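Serine-pyruvate aminotransferase (AgxT) (Sulfolobus solfataricus, PDB 3ZRP) is a pyridoxal-phosphate-dependent class-V aminotransferase that probably transfers amino groups from serine to pyruvate and perhaps from alanine to glyoxylate. Local coordinates at residues 43-48 and 54-59; 223-228 and 239-244; 316-319 and 324-327. All blocks are in the same frame, centred on the assembly; numbering follows the deposited sequence. Where two conformers were deposited one is given.

Contact 1: 43-48 and 54-59; sequences GLRYVM and YQPLII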
loop_
_atom_site.group_PDB
_atom_site.type_symbol
_atom_site.label_atom_id
_atom_site.label_comp_id
_atom_site.label_asym_id
_atom_site.label_seq_id
_atom_site.Cartn_x
_atom_site.Cartn_y
_atom_site.Cartn_z
ATOM N N GLY A 43 8.840 3.634 17.452
ATOM C CA GLY A 43 9.704 2.522 17.117
ATOM C C GLY A 43 10.639 2.838 15.974
ATOM O O GLY A 43 11.792 2.395 15.998
ATOM N N LEU A 44 10.143 3.593 14.979
ATOM C CA LEU A 44 10.987 4.090 13.896
ATOM C C LEU A 44 12.116 4.971 14.424
ATOM O O LEU A 44 13.261 4.808 14.026
ATOM C CB LEU A 44 10.159 4.830 12.830
ATOM C CG LEU A 44 10.775 5.041 11.435
ATOM C CD1 LEU A 44 11.367 3.770 10.807
ATOM C CD2 LEU A 44 9.746 5.642 10.490
ATOM N N ARG A 45 11.793 5.902 15.328
ATOM C CA ARG A 45 12.833 6.745 15.938
ATOM C C ARG A 45 13.876 5.896 16.657
ATOM O O ARG A 45 15.084 6.152 16.563
ATOM C CB ARG A 45 12.233 7.758 16.916
ATOM C CG ARG A 45 11.459 8.894 16.274
ATOM C CD ARG A 45 11.433 10.103 17.214
ATOM N NE ARG A 45 10.414 11.094 16.839
ATOM C CZ ARG A 45 9.123 10.978 17.112
ATOM N NH1 ARG A 45 8.681 9.926 17.767
ATOM N NH2 ARG A 45 8.276 11.909 16.730
ATOM N N TYR A 46 13.393 4.891 17.382
ATOM C CA TYR A 46 14.247 3.984 18.139
ATOM C C TYR A 46 15.239 3.204 17.254
ATOM O O TYR A 46 16.448 3.215 17.509
ATOM C CB TYR A 46 13.370 3.066 19.021
ATOM C CG TYR A 46 14.155 2.008 19.770
ATOM C CD1 TYR A 46 14.944 2.344 20.885
ATOM C CD2 TYR A 46 14.121 0.680 19.366
ATOM C CE1 TYR A 46 15.690 1.375 21.551
ATOM C CE2 TYR A 46 14.857 -0.295 20.022
ATOM C CZ TYR A 46 15.640 0.064 21.119
ATOM O OH TYR A 46 16.351 -0.904 21.771
ATOM N N VAL A 47 14.753 2.550 16.192
ATOM C CA VAL A 47 15.639 1.744 15.346
ATOM C C VAL A 47 16.540 2.593 14.427
ATOM O O VAL A 47 17.605 2.137 13.978
ATOM C CB VAL A 47 14.875 0.666 14.511
ATOM C CG1 VAL A 47 14.072 -0.262 15.423
ATOM C CG2 VAL A 47 13.969 1.312 13.455
ATOM N N MET A 48 16.123 3.814 14.138
ATOM C CA MET A 48 16.964 4.711 13.349
ATOM C C MET A 48 17.852 5.621 14.200
ATOM O O MET A 48 18.684 6.358 13.675
ATOM C CB MET A 48 16.125 5.508 12.379
ATOM C CG MET A 48 15.865 4.717 11.116
ATOM S SD MET A 48 14.632 5.524 10.134
ATOM C CE MET A 48 14.400 4.344 8.812
ATOM N N TYR A 54 13.150 14.495 15.233
ATOM C CA TYR A 54 13.007 13.883 13.908
ATOM C C TYR A 54 11.599 13.326 13.746
ATOM O O TYR A 54 11.065 12.711 14.670
ATOM C CB TYR A 54 14.069 12.805 13.727
ATOM C CG TYR A 54 15.426 13.385 13.396
ATOM C CD1 TYR A 54 16.052 14.298 14.265
ATOM C CD2 TYR A 54 16.088 13.031 12.220
ATOM C CE1 TYR A 54 17.299 14.846 13.958
ATOM C CE2 TYR A 54 17.344 13.571 11.913
ATOM C CZ TYR A 54 17.932 14.477 12.789
ATOM O OH TYR A 54 19.165 15.010 12.488
ATOM N N GLN A 55 11.004 13.554 12.579
ATOM C CA GLN A 55 9.607 13.212 12.338
ATOM C C GLN A 55 9.458 11.878 11.579
ATOM O O GLN A 55 9.862 11.781 10.422
ATOM C CB GLN A 55 8.915 14.329 11.550
ATOM C CG GLN A 55 7.459 14.030 11.168
ATOM C CD GLN A 55 6.556 13.893 12.382
ATOM O OE1 GLN A 55 6.280 14.866 13.063
ATOM N NE2 GLN A 55 6.076 12.682 12.638
ATOM N N PRO A 56 8.873 10.859 12.231
ATOM C CA PRO A 56 8.600 9.600 11.501
ATOM C C PRO A 56 7.313 9.688 10.666
ATOM O O PRO A 56 6.367 10.387 11.037
ATOM C CB PRO A 56 8.438 8.580 12.626
ATOM C CG PRO A 56 7.864 9.441 13.789
ATOM C CD PRO A 56 8.578 10.745 13.672
ATOM N N LEU A 57 7.274 8.979 9.526
ATOM C CA LEU A 57 6.030 8.805 8.778
ATOM C C LEU A 57 5.941 7.355 8.292
ATOM O O LEU A 57 6.957 6.749 7.914
ATOM C CB LEU A 57 5.936 9.742 7.557
ATOM C CG LEU A 57 5.910 11.264 7.757
ATOM C CD1 LEU A 57 7.304 11.829 7.566
ATOM C CD2 LEU A 57 4.912 11.984 6.859
ATOM N N ILE A 58 4.736 6.808 8.327
ATOM C CA ILE A 58 4.478 5.466 7.828
ATOM C C ILE A 58 3.440 5.611 6.706
ATOM O O ILE A 58 2.372 6.175 6.908
ATOM C CB ILE A 58 4.028 4.554 8.984
ATOM C CG1 ILE A 58 5.190 4.398 9.985
ATOM C CG2 ILE A 58 3.503 3.203 8.475
ATOM C CD1 ILE A 58 4.774 3.734 11.328
ATOM N N ILE A 59 3.773 5.153 5.502
ATOM C CA ILE A 59 2.881 5.389 4.345
ATOM C C ILE A 59 2.599 4.058 3.682
ATOM O O ILE A 59 3.330 3.104 3.920
ATOM C CB ILE A 59 3.482 6.411 3.328
ATOM C CG1 ILE A 59 4.806 5.891 2.729
ATOM C CG2 ILE A 59 3.760 7.803 4.027
ATOM C CD1 ILE A 59 5.330 6.715 1.506
HETATM O O HOH W 1 8.433 14.749 15.348
#
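Leu44 and Pro56 meet where the last turns of helix 31-48 lie against the first residues of strand 55-60, the axes of the two short segments passing 8.5 Å apart at an angle of 116°. Leu44 is the apolar half of the contact. In the conformer given here its CG stands anti to the backbone N (chi1 -162°), which carries the CD2 methyl toward the strand; CD2 rests 3.9 Å from Pro56 CB and also lies near the carbonyl oxygen of Leu57. The leucine and the proline ring slide past each other in opposite directions, a plain van der Waals fit between buried groups.

Arg45, one residue further on, supplies the polar half. Its chain runs extended from CG to NE and reaches back beyond the start of the strand, where NE donates to Tyr54 O at 2.8 Å. The bond comes in nearly in line with the carbonyl, with a C=O...N angle of 168°, but the oxygen is tilted somewhat out of the guanidinium plane. Pro56 CD lies over one face of the guanidinium, toward the rim of that group, with Arg45 NH2 3.3 Å from that carbon. The same NH2 donates to a water at the edge of the group, and that water is weakly linked to Gln55 OE1. The Gln55 amide is held from its other end, because NE2 donates to Pro56 O at 2.8 Å. A salt bridge from Arg45 NH2 to Glu234 gives the charge a partner on helix 223-234.

Strand 55-60 is an edge of the seven-stranded mixed sheet and pairs antiparallel with strand 197-202, whose Leu199 also touches Leu44. Helix 31-48 thus packs across this margin of the sheet, with helix 246-262 against Tyr46 and Val47 on its flank.

Contact 2: 223-228 and 239-244; sequences LRNWLP and AYFATP. With PLP (pyridoxal-5'-phosphate), chain D.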
loop_
_atom_site.group_PDB
_atom_site.type_symbol
_atom_site.label_atom_id
_atom_site.label_comp_id
_atom_site.label_asym_id
_atom_site.label_seq_id
_atom_site.Cartn_x
_atom_site.Cartn_y
_atom_site.Cartn_z
ATOM N N LEU A 223 4.266 13.681 1.047
ATOM C CA LEU A 223 4.394 13.512 2.479
ATOM C C LEU A 223 3.591 14.558 3.283
ATOM O O LEU A 223 3.162 14.262 4.406
ATOM C CB LEU A 223 5.871 13.503 2.906
ATOM C CG LEU A 223 6.712 12.316 2.392
ATOM C CD1 LEU A 223 8.201 12.520 2.733
ATOM C CD2 LEU A 223 6.153 10.963 2.939
ATOM N N ARG A 224 3.335 15.725 2.680
ATOM C CA ARG A 224 2.420 16.717 3.277
ATOM C C ARG A 224 1.027 16.167 3.577
ATOM O O ARG A 224 0.397 16.571 4.544
ATOM C CB ARG A 224 2.314 17.988 2.425
ATOM C CG ARG A 224 3.614 18.740 2.276
ATOM C CD ARG A 224 3.545 19.796 1.172
ATOM N NE ARG A 224 4.864 20.396 0.980
ATOM C CZ ARG A 224 5.890 19.790 0.401
ATOM N NH1 ARG A 224 5.760 18.549 -0.094
ATOM N NH2 ARG A 224 7.043 20.423 0.291
ATOM N N ASN A 225 0.522 15.262 2.735
ATOM C CA ASN A 225 -0.792 14.709 2.946
ATOM C C ASN A 225 -0.857 13.690 4.082
ATOM O O ASN A 225 -1.913 13.509 4.685
ATOM C CB ASN A 225 -1.338 14.120 1.623
ATOM C CG ASN A 225 -1.647 15.192 0.622
ATOM O OD1 ASN A 225 -2.097 16.270 0.992
ATOM N ND2 ASN A 225 -1.405 14.921 -0.654
ATOM N N TRP A 226 0.262 13.036 4.389
ATOM C CA TRP A 226 0.282 12.019 5.442
ATOM C C TRP A 226 0.661 12.619 6.799
ATOM O O TRP A 226 0.326 12.046 7.832
ATOM C CB TRP A 226 1.261 10.896 5.127
ATOM C CG TRP A 226 0.759 10.099 3.988
ATOM C CD1 TRP A 226 1.168 10.219 2.683
ATOM C CD2 TRP A 226 -0.328 9.152 3.987
ATOM N NE1 TRP A 226 0.432 9.369 1.897
ATOM C CE2 TRP A 226 -0.475 8.694 2.666
ATOM C CE3 TRP A 226 -1.157 8.619 4.982
ATOM C CZ2 TRP A 226 -1.440 7.722 2.289
ATOM C CZ3 TRP A 226 -2.111 7.665 4.631
ATOM C CH2 TRP A 226 -2.243 7.214 3.278
ATOM N N LEU A 227 1.350 13.753 6.769
ATOM C CA LEU A 227 1.843 14.407 8.004
ATOM C C LEU A 227 0.763 14.653 9.080
ATOM O O LEU A 227 1.013 14.362 10.254
ATOM C CB LEU A 227 2.580 15.714 7.691
ATOM C CG LEU A 227 4.060 15.911 7.978
ATOM C CD1 LEU A 227 4.438 17.386 7.738
ATOM C CD2 LEU A 227 4.402 15.502 9.400
ATOM N N PRO A 228 -0.425 15.172 8.697
ATOM C CA PRO A 228 -1.480 15.362 9.698
ATOM C C PRO A 228 -1.909 14.044 10.348
ATOM O O PRO A 228 -2.233 14.023 11.539
ATOM C CB PRO A 228 -2.642 15.973 8.889
ATOM C CG PRO A 228 -2.003 16.600 7.702
ATOM C CD PRO A 228 -0.833 15.709 7.381
ATOM N N ALA A 239 -7.151 10.865 12.241
ATOM C CA ALA A 239 -7.239 11.778 11.098
ATOM C C ALA A 239 -7.402 10.944 9.830
ATOM O O ALA A 239 -7.085 9.751 9.831
ATOM C CB ALA A 239 -6.008 12.639 11.011
ATOM N N TYR A 240 -7.890 11.557 8.756
ATOM C CA TYR A 240 -8.051 10.806 7.498
ATOM C C TYR A 240 -7.421 11.540 6.324
ATOM O O TYR A 240 -7.778 12.692 6.027
ATOM C CB TYR A 240 -9.521 10.539 7.225
ATOM C CG TYR A 240 -9.737 9.869 5.872
ATOM C CD1 TYR A 240 -9.404 8.534 5.678
ATOM C CD2 TYR A 240 -10.206 10.607 4.789
ATOM C CE1 TYR A 240 -9.581 7.927 4.424
ATOM C CE2 TYR A 240 -10.394 10.022 3.551
ATOM C CZ TYR A 240 -10.071 8.687 3.379
ATOM O OH TYR A 240 -10.223 8.123 2.126
ATOM N N PHE A 241 -6.472 10.886 5.653
ATOM C CA PHE A 241 -6.066 11.384 4.355
ATOM C C PHE A 241 -6.559 10.349 3.351
ATOM O O PHE A 241 -7.407 10.638 2.507
ATOM C CB PHE A 241 -4.544 11.539 4.222
ATOM C CG PHE A 241 -4.094 11.661 2.771
ATOM C CD1 PHE A 241 -4.690 12.611 1.918
ATOM C CD2 PHE A 241 -3.140 10.789 2.242
ATOM C CE1 PHE A 241 -4.306 12.714 0.566
ATOM C CE2 PHE A 241 -2.752 10.891 0.883
ATOM C CZ PHE A 241 -3.341 11.834 0.053
ATOM N N ALA A 242 -5.998 9.149 3.461
ATOM C CA ALA A 242 -6.440 8.023 2.634
ATOM C C ALA A 242 -6.360 6.790 3.526
ATOM O O ALA A 242 -5.582 6.765 4.477
ATOM C CB ALA A 242 -5.517 7.881 1.445
ATOM N N THR A 243 -7.130 5.747 3.214
ATOM C CA THR A 243 -7.156 4.590 4.109
ATOM C C THR A 243 -5.773 3.908 4.120
ATOM O O THR A 243 -5.276 3.517 3.069
ATOM C CB THR A 243 -8.247 3.577 3.715
ATOM O OG1 THR A 243 -9.519 4.243 3.688
ATOM C CG2 THR A 243 -8.289 2.442 4.739
ATOM N N PRO A 244 -5.139 3.797 5.306
ATOM C CA PRO A 244 -3.863 3.092 5.426
ATOM C C PRO A 244 -4.054 1.574 5.605
ATOM O O PRO A 244 -5.192 1.118 5.914
ATOM C CB PRO A 244 -3.260 3.692 6.734
ATOM C CG PRO A 244 -4.465 3.938 7.553
ATOM C CD PRO A 244 -5.556 4.380 6.608
HETATM N N1 PLP D . -13.739 6.992 -3.297
HETATM C C2 PLP D . -14.801 6.701 -2.477
HETATM C C2A PLP D . -16.193 6.767 -3.060
HETATM C C3 PLP D . -14.588 6.336 -1.133
HETATM O O3 PLP D . -15.560 6.054 -0.400
HETATM C C4 PLP D . -13.281 6.258 -0.619
HETATM C C4A PLP D . -13.091 5.824 0.842
HETATM C C5 PLP D . -12.219 6.577 -1.484
HETATM C C6 PLP D . -12.440 6.926 -2.822
HETATM C C5A PLP D . -10.786 6.537 -1.048
HETATM O O4P PLP D . -10.285 5.204 -0.814
HETATM P P PLP D . -9.013 4.974 0.108
HETATM O O1P PLP D . -9.331 5.663 1.396
HETATM O O2P PLP D . -8.932 3.499 0.161
HETATM O O3P PLP D . -7.899 5.681 -0.576
#
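This is an aromatic packing contact between the beginning of helix 223-234 and the irregular loop that leads from it to helix 246-262. Phe241 is its centre. With CG anti to the backbone N (chi1 163°), the ring enters between Asn225 and Trp226 and is touched in two ways. Asn225 CB sits over one face, 3.4 Å from the ring centroid, in a CH-pi contact, while the asparagine ND2 bonds to Tyr219 O. The edge of Phe241 meets the face of Trp226 in a T-shaped pair, planes at 87° and CD2 3.4 Å from Trp226 CE2. Beyond it, Trp226 CH2 packs on Ala242 CB at 3.8 Å, and the indole NE1 donates to Tyr220 O. Replacing Trp226 by an alanine would probably leave the Phe241 edge without its aromatic face and Tyr220 O without this donor, and open a gap beside Ala242.

Residues on either side of Phe241 in sequence hold the cofactor: PLP O1P accepts from Tyr240 OH at 2.7 Å, Thr243 OG1 at 2.7 Å and Thr243 N at 2.9 Å. Gly63, Thr64 and Gln188 of the second subunit grip the same PLP, making this the shared, intersubunit phosphate site of a dimeric fold-type I aminotransferase.

Contact 3: 316-319 and 324-327; sequences AGTV and EFAP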
loop_
_atom_site.group_PDB
_atom_site.type_symbol
_atom_site.label_atom_id
_atom_site.label_comp_id
_atom_site.label_asym_id
_atom_site.label_seq_id
_atom_site.Cartn_x
_atom_site.Cartn_y
_atom_site.Cartn_z
ATOM N N ALA A 316 16.053 -24.408 -6.735
ATOM C CA ALA A 316 15.043 -25.470 -6.728
ATOM C C ALA A 316 15.446 -26.608 -5.791
ATOM O O ALA A 316 14.612 -27.147 -5.064
ATOM C CB ALA A 316 14.803 -25.986 -8.140
ATOM N N GLY A 317 16.735 -26.942 -5.799
ATOM C CA GLY A 317 17.287 -28.023 -4.982
ATOM C C GLY A 317 17.384 -27.744 -3.491
ATOM O O GLY A 317 17.314 -28.673 -2.683
ATOM N N THR A 318 17.558 -26.475 -3.120
ATOM C CA THR A 318 17.654 -26.098 -1.705
ATOM C C THR A 318 16.295 -26.089 -1.019
ATOM O O THR A 318 16.206 -26.450 0.162
ATOM C CB THR A 318 18.323 -24.722 -1.474
ATOM O OG1 THR A 318 17.628 -23.714 -2.219
ATOM C CG2 THR A 318 19.798 -24.763 -1.858
ATOM N N VAL A 319 15.251 -25.666 -1.742
ATOM C CA VAL A 319 13.881 -25.655 -1.196
ATOM C C VAL A 319 13.390 -27.070 -0.832
ATOM O O VAL A 319 12.750 -27.254 0.208
ATOM C CB VAL A 319 12.856 -24.885 -2.093
ATOM C CG1 VAL A 319 12.343 -25.727 -3.262
ATOM C CG2 VAL A 319 11.688 -24.360 -1.247
ATOM N N GLU A 324 14.747 -21.825 1.485
ATOM C CA GLU A 324 14.573 -21.033 0.258
ATOM C C GLU A 324 15.496 -19.804 0.253
ATOM O O GLU A 324 15.455 -18.998 1.174
ATOM C CB GLU A 324 13.111 -20.603 0.088
ATOM C CG GLU A 324 12.819 -19.874 -1.227
ATOM C CD GLU A 324 11.336 -19.693 -1.491
ATOM O OE1 GLU A 324 10.526 -20.510 -1.004
ATOM O OE2 GLU A 324 10.972 -18.730 -2.195
ATOM N N PHE A 325 16.327 -19.681 -0.781
ATOM C CA PHE A 325 17.218 -18.521 -0.969
ATOM C C PHE A 325 16.620 -17.573 -2.026
ATOM O O PHE A 325 15.457 -17.721 -2.379
ATOM C CB PHE A 325 18.601 -19.018 -1.388
ATOM C CG PHE A 325 19.288 -19.874 -0.350
ATOM C CD1 PHE A 325 19.666 -19.334 0.886
ATOM C CD2 PHE A 325 19.583 -21.210 -0.611
ATOM C CE1 PHE A 325 20.309 -20.111 1.840
ATOM C CE2 PHE A 325 20.232 -21.988 0.340
ATOM C CZ PHE A 325 20.593 -21.446 1.562
ATOM N N ALA A 326 17.395 -16.605 -2.520
ATOM C CA ALA A 326 16.948 -15.721 -3.601
ATOM C C ALA A 326 17.860 -15.799 -4.828
ATOM O O ALA A 326 19.057 -16.080 -4.693
ATOM C CB ALA A 326 16.790 -14.249 -3.107
ATOM N N PRO A 327 17.306 -15.561 -6.037
ATOM C CA PRO A 327 18.154 -15.587 -7.226
ATOM C C PRO A 327 19.069 -14.367 -7.317
ATOM O O PRO A 327 18.832 -13.370 -6.647
ATOM C CB PRO A 327 17.148 -15.587 -8.386
ATOM C CG PRO A 327 15.940 -14.940 -7.838
ATOM C CD PRO A 327 15.902 -15.241 -6.365
HETATM O O HOH W 2 15.667 -21.877 -2.667
#
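Van der Waals contact between Thr318 and Phe325 forms the more buried half of this junction of helix 311-319 with the residues entering strand 326-327. The two side chains cross at about a right angle. Thr318 CG2 comes up at the edge of the phenyl ring, near its plane, and approaches CE2 of Phe325 to 3.6 Å; the hydroxyl OG1 lies obliquely to the ring, 3.6 Å from CD2. The phenylalanine CG stands anti to its carbonyl carbon (chi1 -63°), a rotation that brings the ring round to the threonine. Closer to solvent, Val319 and Glu324 run side by side and point the same way, but their approach is loose, with Val319 CG2 4.0 Å from Glu324 OE1.

The polar link is indirect. A water 2.7 Å from Thr318 OG1 forms a hydrogen bond with it and accepts one from Phe325 N at 3.0 Å, bridging the helix to the backbone of the other segment. Within its own helix Thr318 OG1 has Leu315 O as its main partner, with Val314 O as an alternative.

Leu315 of the same helix 311-319 and Ile356 of helix 346-363 add to the apolar surroundings of Phe325, whose ring also meets that of Phe336. Ala326 pairs through its backbone with Arg337. The whole is a helix-turn-strand connection, in which a short loop returns the chain from a helix to the edge of the small three-stranded antiparallel sheet in the C-terminal part of the fold.

In the fold
The three contacts follow one another along the chain, each closing before the next opens, and illustrate how a fold-type I aminotransferase combines a large sheet with a smaller C-terminal one. Contacts 1 and 2 are neighbours, their centres 16 Å apart: strand 55-60 touches helix 223-234 through Leu57 and Leu223, Ile59 and Trp226, and Gln55 and Leu227. Packing is thus continuous from the edge of the seven-stranded sheet to the loop that binds the cofactor phosphate. Contact 3 stands apart beside the three-stranded sheet, its centre 33 Å from that of contact 1 and 39 Å from that of contact 2, and touches neither.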